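Local coordinates for putative alpha-ketoglutarate-dependent taurine dioxygenase (Burkholderia xenovorans, PDB 5HSX), which probably acts as an iron(II)- and 2-oxoglutarate-dependent dioxygenase of the TfdA/TauD family, whose substrate is not established, at residues H69-T83 with R286-P298. Numbering follows the deposited sequence.
Sequences HEQHVAFSAQFGELT and RQLYRTTLVGDVP. With EDO (1,2-ethanediol), chain S.
Thr291 of strand 287-293 points onto His72 and Ser76 of helix 69-77, which packs on the larger mixed sheet of this cupin-type double-stranded beta-helix and runs nearly parallel to the strand (23° between their axes). Here the packing is close. Thr291 CG2 sits over one face of the His72 imidazole, 3.8 Å from its centroid, in a CH-pi contact. With chi1 at 58°, Thr291 OG1 is turned to donate to Ser76 OG at 2.8 Å; Ser76 OG in turn donates to His72 O, which also accepts Ser76 N from the other face of its carbonyl plane. His72 keeps its ring nitrogens bonded to strand 135-140, ND1 to Arg139 and NE2 to Ile137 O. Past the helix the chain turns back at Gly80, and Leu82 forms a single antiparallel bridge with Leu293: Val294 N gives to Glu81 O (2.8 Å), Thr83 N to Thr292 O (2.9 Å). Leu293 CD1 packs on Phe79 CB. The open side is at exposed Glu81 and Val294, where water 2 links Glu81 N to Val294 O. The far end is snug but solvent-flanked: C2 of a 1,2-ethanediol, probably from the crystallisation liquor, lies over one face of His69, toward the rim, water 1 meets NE2, Arg139 holds ND1, and the ring's edge makes a T-shaped stack, CE1 3.3 Å above the plane of the Tyr289 ring, over its centre.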
# COMPACT_ATOMS: atom_id res chain seq x y z
N HIS B 69 -17.91 24.34 -4.37
CA HIS B 69 -17.84 24.32 -2.91
C HIS B 69 -19.24 24.18 -2.31
O HIS B 69 -19.43 23.45 -1.33
CB HIS B 69 -17.18 25.59 -2.38
CG HIS B 69 -15.71 25.69 -2.67
ND1 HIS B 69 -14.89 24.58 -2.75
CD2 HIS B 69 -14.91 26.76 -2.87
CE1 HIS B 69 -13.65 24.97 -3.00
NE2 HIS B 69 -13.64 26.28 -3.08
N GLU B 70 -20.22 24.87 -2.88
CA GLU B 70 -21.59 24.77 -2.38
C GLU B 70 -22.14 23.36 -2.52
O GLU B 70 -22.80 22.85 -1.61
CB GLU B 70 -22.50 25.77 -3.09
CG GLU B 70 -22.28 27.22 -2.70
CD GLU B 70 -21.16 27.89 -3.48
OE1 GLU B 70 -20.38 27.19 -4.16
OE2 GLU B 70 -21.07 29.14 -3.43
N GLN B 71 -21.89 22.72 -3.67
CA GLN B 71 -22.39 21.36 -3.86
C GLN B 71 -21.68 20.38 -2.93
O GLN B 71 -22.31 19.46 -2.41
CB GLN B 71 -22.22 20.94 -5.32
CG GLN B 71 -23.21 21.64 -6.26
CD GLN B 71 -22.76 21.61 -7.71
OE1 GLN B 71 -21.60 21.34 -8.01
NE2 GLN B 71 -23.69 21.90 -8.62
N HIS B 72 -20.38 20.59 -2.70
CA HIS B 72 -19.63 19.75 -1.77
C HIS B 72 -20.20 19.87 -0.36
O HIS B 72 -20.41 18.86 0.33
CB HIS B 72 -18.16 20.17 -1.83
CG HIS B 72 -17.22 19.33 -1.02
ND1 HIS B 72 -15.85 19.50 -1.07
CD2 HIS B 72 -17.44 18.32 -0.14
CE1 HIS B 72 -15.27 18.64 -0.26
NE2 HIS B 72 -16.21 17.91 0.32
N VAL B 73 -20.48 21.10 0.08
CA VAL B 73 -21.07 21.29 1.41
C VAL B 73 -22.46 20.68 1.46
O VAL B 73 -22.83 20.01 2.44
CB VAL B 73 -21.08 22.79 1.78
CG1 VAL B 73 -21.95 23.03 3.02
CG2 VAL B 73 -19.65 23.28 2.00
N ALA B 74 -23.26 20.90 0.42
CA ALA B 74 -24.63 20.38 0.41
C ALA B 74 -24.65 18.86 0.47
O ALA B 74 -25.47 18.27 1.18
CB ALA B 74 -25.38 20.88 -0.82
N PHE B 75 -23.74 18.21 -0.26
CA PHE B 75 -23.65 16.75 -0.17
C PHE B 75 -23.30 16.32 1.24
O PHE B 75 -23.89 15.38 1.78
CB PHE B 75 -22.61 16.22 -1.15
CG PHE B 75 -22.28 14.76 -0.95
CD1 PHE B 75 -23.13 13.77 -1.41
CD2 PHE B 75 -21.10 14.38 -0.31
CE1 PHE B 75 -22.83 12.42 -1.23
CE2 PHE B 75 -20.79 13.03 -0.13
CZ PHE B 75 -21.66 12.05 -0.59
N SER B 76 -22.32 17.00 1.85
CA SER B 76 -21.84 16.61 3.17
C SER B 76 -22.93 16.75 4.23
O SER B 76 -23.04 15.91 5.13
CB SER B 76 -20.64 17.46 3.55
OG SER B 76 -19.67 17.42 2.52
N ALA B 77 -23.74 17.81 4.14
CA ALA B 77 -24.73 18.08 5.18
C ALA B 77 -25.83 17.03 5.23
O ALA B 77 -26.58 16.98 6.21
CB ALA B 77 -25.36 19.46 4.98
N GLN B 78 -25.94 16.19 4.20
CA GLN B 78 -26.91 15.10 4.23
C GLN B 78 -26.49 13.98 5.17
O GLN B 78 -27.31 13.10 5.46
CB GLN B 78 -27.10 14.56 2.81
CG GLN B 78 -27.66 15.60 1.84
CD GLN B 78 -27.67 15.14 0.39
OE1 GLN B 78 -28.66 15.32 -0.32
NE2 GLN B 78 -26.56 14.56 -0.05
N PHE B 79 -25.25 14.00 5.67
CA PHE B 79 -24.76 12.95 6.53
C PHE B 79 -24.39 13.42 7.93
O PHE B 79 -24.13 12.57 8.79
CB PHE B 79 -23.55 12.26 5.87
CG PHE B 79 -23.87 11.67 4.52
CD1 PHE B 79 -24.35 10.38 4.41
CD2 PHE B 79 -23.73 12.43 3.37
CE1 PHE B 79 -24.67 9.84 3.17
CE2 PHE B 79 -24.04 11.90 2.12
CZ PHE B 79 -24.51 10.60 2.02
N GLY B 80 -24.39 14.72 8.20
CA GLY B 80 -24.05 15.19 9.52
C GLY B 80 -23.87 16.70 9.54
O GLY B 80 -24.22 17.39 8.59
N GLU B 81 -23.34 17.18 10.67
CA GLU B 81 -23.06 18.60 10.86
C GLU B 81 -21.64 18.90 10.40
O GLU B 81 -20.70 18.20 10.77
CB GLU B 81 -23.21 18.99 12.34
CG GLU B 81 -24.61 19.14 12.82
CD GLU B 81 -25.28 20.33 12.18
OE1 GLU B 81 -26.00 20.13 11.18
OE2 GLU B 81 -25.06 21.47 12.66
N LEU B 82 -21.49 19.96 9.61
CA LEU B 82 -20.17 20.33 9.11
C LEU B 82 -19.36 21.02 10.19
O LEU B 82 -19.88 21.86 10.94
CB LEU B 82 -20.31 21.27 7.90
CG LEU B 82 -20.65 20.75 6.50
CD1 LEU B 82 -19.56 19.86 6.01
CD2 LEU B 82 -21.99 20.03 6.45
N THR B 83 -18.07 20.69 10.27
CA THR B 83 -17.18 21.50 11.10
C THR B 83 -16.95 22.85 10.43
O THR B 83 -17.01 22.98 9.21
CB THR B 83 -15.84 20.78 11.33
OG1 THR B 83 -15.10 20.74 10.11
CG2 THR B 83 -16.07 19.36 11.81
N ARG B 286 -1.52 20.09 -7.42
CA ARG B 286 -2.48 19.21 -6.76
C ARG B 286 -3.35 20.05 -5.85
O ARG B 286 -2.84 20.70 -4.93
CB ARG B 286 -1.76 18.11 -5.98
CG ARG B 286 -2.66 17.02 -5.41
CD ARG B 286 -1.80 15.92 -4.80
NE ARG B 286 -2.55 14.76 -4.32
CZ ARG B 286 -2.95 14.60 -3.06
NH1 ARG B 286 -2.67 15.53 -2.16
NH2 ARG B 286 -3.61 13.51 -2.69
N GLN B 287 -4.66 20.05 -6.10
CA GLN B 287 -5.61 20.85 -5.33
C GLN B 287 -6.81 19.99 -4.98
O GLN B 287 -7.50 19.50 -5.88
CB GLN B 287 -6.06 22.10 -6.09
CG GLN B 287 -7.09 22.94 -5.33
CD GLN B 287 -6.50 23.68 -4.14
OE1 GLN B 287 -5.59 24.49 -4.29
NE2 GLN B 287 -7.02 23.41 -2.96
N LEU B 288 -7.05 19.80 -3.69
CA LEU B 288 -8.23 19.11 -3.21
C LEU B 288 -8.92 20.00 -2.19
O LEU B 288 -8.35 20.98 -1.70
CB LEU B 288 -7.87 17.75 -2.58
CG LEU B 288 -7.17 16.72 -3.48
CD1 LEU B 288 -5.66 16.87 -3.42
CD2 LEU B 288 -7.59 15.29 -3.09
N TYR B 289 -10.17 19.65 -1.88
CA TYR B 289 -10.93 20.36 -0.85
C TYR B 289 -11.61 19.33 0.03
O TYR B 289 -12.06 18.29 -0.45
CB TYR B 289 -11.97 21.31 -1.46
CG TYR B 289 -11.34 22.41 -2.26
CD1 TYR B 289 -10.84 23.55 -1.65
CD2 TYR B 289 -11.22 22.29 -3.64
CE1 TYR B 289 -10.24 24.57 -2.40
CE2 TYR B 289 -10.63 23.29 -4.39
CZ TYR B 289 -10.14 24.42 -3.77
OH TYR B 289 -9.56 25.41 -4.53
N ARG B 290 -11.67 19.63 1.33
CA ARG B 290 -12.17 18.69 2.32
C ARG B 290 -13.24 19.36 3.17
O ARG B 290 -13.12 20.54 3.52
CB ARG B 290 -11.05 18.15 3.23
CG ARG B 290 -11.57 17.28 4.37
CD ARG B 290 -10.51 16.57 5.20
NE ARG B 290 -9.32 17.37 5.48
CZ ARG B 290 -9.22 18.31 6.41
NH1 ARG B 290 -10.26 18.62 7.17
NH2 ARG B 290 -8.08 18.96 6.58
N THR B 291 -14.28 18.61 3.48
CA THR B 291 -15.20 18.95 4.55
C THR B 291 -15.12 17.84 5.59
O THR B 291 -14.72 16.71 5.27
CB THR B 291 -16.64 19.08 4.04
OG1 THR B 291 -17.02 17.84 3.42
CG2 THR B 291 -16.75 20.21 3.01
N THR B 292 -15.46 18.15 6.84
CA THR B 292 -15.51 17.09 7.83
C THR B 292 -16.75 17.26 8.69
O THR B 292 -17.31 18.36 8.81
CB THR B 292 -14.23 17.00 8.71
OG1 THR B 292 -14.28 17.93 9.78
CG2 THR B 292 -12.96 17.27 7.90
N LEU B 293 -17.20 16.15 9.25
CA LEU B 293 -18.45 16.08 9.98
C LEU B 293 -18.17 15.94 11.47
O LEU B 293 -17.33 15.12 11.87
CB LEU B 293 -19.30 14.91 9.48
CG LEU B 293 -19.61 14.92 7.97
CD1 LEU B 293 -20.48 13.73 7.60
CD2 LEU B 293 -20.29 16.23 7.56
N VAL B 294 -18.88 16.73 12.28
CA VAL B 294 -18.68 16.76 13.73
C VAL B 294 -19.00 15.40 14.34
O VAL B 294 -20.05 14.81 14.07
CB VAL B 294 -19.56 17.86 14.35
CG1 VAL B 294 -19.46 17.88 15.88
CG2 VAL B 294 -19.19 19.23 13.76
N GLY B 295 -18.09 14.89 15.17
CA GLY B 295 -18.25 13.61 15.82
C GLY B 295 -18.53 13.75 17.31
O GLY B 295 -18.49 14.84 17.88
N ASP B 296 -18.84 12.62 17.93
CA ASP B 296 -19.13 12.56 19.36
C ASP B 296 -17.88 12.15 20.14
O ASP B 296 -16.83 11.86 19.57
CB ASP B 296 -20.29 11.59 19.61
CG ASP B 296 -21.64 12.21 19.30
OD1 ASP B 296 -21.86 13.39 19.67
OD2 ASP B 296 -22.49 11.53 18.69
N VAL B 297 -18.00 12.13 21.46
CA VAL B 297 -16.88 11.72 22.31
C VAL B 297 -16.74 10.20 22.24
O VAL B 297 -17.73 9.48 22.43
CB VAL B 297 -17.12 12.19 23.75
CG1 VAL B 297 -16.02 11.69 24.68
CG2 VAL B 297 -17.22 13.71 23.80
N PRO B 298 -15.54 9.67 21.97
CA PRO B 298 -15.37 8.21 21.92
C PRO B 298 -15.65 7.55 23.26
O PRO B 298 -15.54 8.17 24.33
CB PRO B 298 -13.90 8.03 21.53
CG PRO B 298 -13.56 9.30 20.78
CD PRO B 298 -14.33 10.38 21.52
C1 EDO S . -16.92 26.66 -6.46
O1 EDO S . -17.56 27.63 -5.62
C2 EDO S . -15.44 26.57 -6.11
O2 EDO S . -14.90 25.32 -6.56
O HOH W 1 -11.62 28.10 -3.69
O HOH W 2 -22.04 14.96 12.17
O HOH W 3 -16.23 20.93 7.25